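Local coordinates for protein thymidylate synthase thyX (Helicobacter pylori, PDB 3N3Y) that probably makes dTMP by reductive methylation of dUMP, as a homotetrameric FAD-dependent thymidylate synthase using methylenetetrahydrofolate and NADPH, at residues T17-A22 and E61-N66. Numbering follows the deposited sequence.
Sequences TPLDIA and EHLYYN. With FAD (flavin-adenine dinucleotide), chain K.
Thr17 meets the chain leading into strand 64-73 with both branches of its side chain. Thr17 OG1, anti to the carbonyl carbon (chi1 -64°), accepts a hydrogen bond from Tyr64 N at 3.2 Å and 157°, while Thr17 N gives a weak one to Tyr64 O. Thr17 CG2, anti to the backbone N, lies 3.6 Å from His62 O and against Leu63 CD2, a division that suits a residue with one hydroxyl and one methyl. Thr17 directly follows strand 10-16, outermost in this chain's antiparallel sheet, so a side-chain bond and a weak backbone bond carry the link to strand 64-73 just beyond it, as the chain turns into helix 20-30. Leu63, just ahead of the strand, packs its branched end against Ala22 and Leu19: Leu63 CD2 presses on Ala22 CB at 3.6 Å, where a lone methyl lets the backbones approach, and Leu63 CD1 meets Leu19 CD2 at 3.9 Å, the two leucines crossing obliquely. Ile21 CG2 lies 4.0 Å from His62 CB, the side chains nearly perpendicular; the imidazole bonds through NE2 to Ser89 and through ND1 to Ser169, both of a second subunit. Neighbouring Glu61 sets OE2 3.3 Å from C6A of the FAD adenine and is salt-bridged to Arg173.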
# COMPACT_ATOMS: atom_id res chain seq x y z
N THR A 17 10.19 -13.58 11.77
CA THR A 17 11.33 -12.70 11.93
C THR A 17 11.72 -12.66 13.40
O THR A 17 10.89 -12.36 14.26
CB THR A 17 11.00 -11.26 11.46
OG1 THR A 17 10.72 -11.26 10.06
CG2 THR A 17 12.17 -10.34 11.72
N PRO A 18 13.00 -12.97 13.70
CA PRO A 18 13.49 -12.89 15.07
C PRO A 18 13.10 -11.54 15.66
O PRO A 18 13.20 -10.55 14.95
CB PRO A 18 15.01 -12.98 14.90
CG PRO A 18 15.22 -13.71 13.64
CD PRO A 18 14.04 -13.37 12.74
N LEU A 19 12.66 -11.52 16.91
CA LEU A 19 12.27 -10.28 17.59
C LEU A 19 13.36 -9.19 17.62
O LEU A 19 13.06 -8.00 17.62
CB LEU A 19 11.86 -10.56 19.04
CG LEU A 19 10.41 -10.87 19.38
CD1 LEU A 19 10.27 -11.03 20.88
CD2 LEU A 19 9.49 -9.77 18.88
N ASP A 20 14.62 -9.59 17.70
CA ASP A 20 15.70 -8.61 17.82
C ASP A 20 15.71 -7.67 16.62
O ASP A 20 16.11 -6.52 16.74
CB ASP A 20 17.05 -9.30 17.96
CG ASP A 20 17.37 -10.20 16.77
OD1 ASP A 20 18.10 -9.74 15.86
OD2 ASP A 20 16.87 -11.35 16.75
N ILE A 21 15.27 -8.15 15.46
CA ILE A 21 15.14 -7.27 14.30
C ILE A 21 14.32 -6.04 14.68
O ILE A 21 14.68 -4.91 14.34
CB ILE A 21 14.51 -7.97 13.09
CG1 ILE A 21 15.42 -9.08 12.59
CG2 ILE A 21 14.24 -6.97 11.98
CD1 ILE A 21 16.87 -8.68 12.55
N ALA A 22 13.23 -6.26 15.40
CA ALA A 22 12.36 -5.17 15.82
C ALA A 22 13.05 -4.25 16.80
O ALA A 22 13.06 -3.04 16.60
CB ALA A 22 11.07 -5.71 16.39
N GLU A 61 6.46 -3.18 11.64
CA GLU A 61 6.42 -3.67 10.27
C GLU A 61 7.65 -4.48 9.91
O GLU A 61 7.66 -5.18 8.90
CB GLU A 61 6.29 -2.50 9.30
CG GLU A 61 5.00 -1.72 9.41
CD GLU A 61 5.04 -0.47 8.56
OE1 GLU A 61 6.03 -0.29 7.81
OE2 GLU A 61 4.09 0.33 8.64
N HIS A 62 8.70 -4.39 10.73
CA HIS A 62 9.91 -5.15 10.44
C HIS A 62 9.75 -6.63 10.75
O HIS A 62 10.52 -7.45 10.26
CB HIS A 62 11.12 -4.59 11.18
CG HIS A 62 11.44 -3.17 10.83
ND1 HIS A 62 12.15 -2.83 9.71
CD2 HIS A 62 11.11 -2.01 11.44
CE1 HIS A 62 12.26 -1.52 9.64
NE2 HIS A 62 11.64 -0.99 10.68
N LEU A 63 8.76 -6.96 11.58
CA LEU A 63 8.41 -8.36 11.87
C LEU A 63 7.43 -8.90 10.83
O LEU A 63 6.34 -8.37 10.67
CB LEU A 63 7.82 -8.49 13.28
CG LEU A 63 8.68 -7.87 14.39
CD1 LEU A 63 8.00 -7.95 15.74
CD2 LEU A 63 10.04 -8.56 14.43
N TYR A 64 7.84 -9.97 10.16
CA TYR A 64 7.08 -10.58 9.08
C TYR A 64 6.77 -12.05 9.37
O TYR A 64 7.62 -12.79 9.84
CB TYR A 64 7.92 -10.54 7.81
CG TYR A 64 7.13 -10.55 6.53
CD1 TYR A 64 6.11 -9.64 6.32
CD2 TYR A 64 7.44 -11.45 5.50
CE1 TYR A 64 5.39 -9.62 5.13
CE2 TYR A 64 6.73 -11.45 4.30
CZ TYR A 64 5.71 -10.52 4.13
OH TYR A 64 5.00 -10.49 2.94
N TYR A 65 5.56 -12.48 9.05
CA TYR A 65 5.16 -13.87 9.31
C TYR A 65 4.65 -14.58 8.06
O TYR A 65 3.76 -14.07 7.39
CB TYR A 65 4.07 -13.90 10.36
CG TYR A 65 4.47 -13.22 11.63
CD1 TYR A 65 5.22 -13.90 12.60
CD2 TYR A 65 4.11 -11.91 11.87
CE1 TYR A 65 5.58 -13.27 13.78
CE2 TYR A 65 4.48 -11.27 13.04
CZ TYR A 65 5.22 -11.95 13.99
OH TYR A 65 5.57 -11.31 15.14
N ASN A 66 5.24 -15.73 7.76
CA ASN A 66 4.76 -16.60 6.69
C ASN A 66 3.91 -17.75 7.21
O ASN A 66 4.41 -18.67 7.85
CB ASN A 66 5.94 -17.17 5.91
CG ASN A 66 6.96 -16.11 5.55
OD1 ASN A 66 7.96 -15.94 6.25
ND2 ASN A 66 6.71 -15.39 4.46
PA FAD K . 1.14 5.90 6.12
O1A FAD K . 0.50 6.94 5.22
O2A FAD K . 2.49 5.43 5.64
O5B FAD K . 0.17 4.64 6.24
C5B FAD K . -1.21 4.84 6.49
C4B FAD K . -1.70 3.60 7.23
O4B FAD K . -1.54 2.48 6.39
C3B FAD K . -0.85 3.33 8.47
O3B FAD K . -1.39 3.94 9.62
C2B FAD K . -0.84 1.82 8.56
O2B FAD K . -2.02 1.38 9.18
C1B FAD K . -0.99 1.40 7.11
N9A FAD K . 0.26 0.96 6.46
C8A FAD K . 0.91 1.57 5.42
N7A FAD K . 1.99 0.82 5.10
C5A FAD K . 2.02 -0.26 5.93
C6A FAD K . 2.89 -1.34 6.05
N6A FAD K . 3.83 -1.55 5.13
N1A FAD K . 2.65 -2.30 7.01
C2A FAD K . 1.56 -2.19 7.84
N3A FAD K . 0.71 -1.12 7.73
C4A FAD K . 0.93 -0.18 6.78
N1 FAD K . 10.04 7.65 11.73
C2 FAD K . 11.33 7.22 11.97
O2 FAD K . 11.87 6.42 11.22
N3 FAD K . 12.03 7.67 13.07
C4 FAD K . 11.45 8.57 13.94
O4 FAD K . 12.10 8.95 14.90
C4X FAD K . 10.15 9.03 13.71
N5 FAD K . 9.57 9.93 14.58
C5X FAD K . 8.28 10.37 14.32
C6 FAD K . 7.69 11.28 15.18
C7 FAD K . 6.40 11.74 14.95
C7M FAD K . 5.78 12.73 15.89
C8 FAD K . 5.69 11.27 13.83
C8M FAD K . 4.30 11.76 13.58
C9 FAD K . 6.28 10.35 12.96
C9A FAD K . 7.57 9.90 13.20
N10 FAD K . 8.16 8.99 12.34
C10 FAD K . 9.45 8.56 12.59
C1' FAD K . 7.45 8.49 11.11
C2' FAD K . 6.43 7.38 11.36
O2' FAD K . 7.08 6.25 11.91
C3' FAD K . 5.72 6.99 10.06
O3' FAD K . 6.61 6.45 9.11
C4' FAD K . 4.95 8.15 9.42
O4' FAD K . 4.30 8.87 10.43
C5' FAD K . 3.84 7.62 8.54
O5' FAD K . 2.86 7.07 9.41
P FAD K . 1.86 5.91 8.90
O1P FAD K . 0.78 5.67 9.94
O2P FAD K . 2.66 4.67 8.62
O3P FAD K . 1.15 6.55 7.60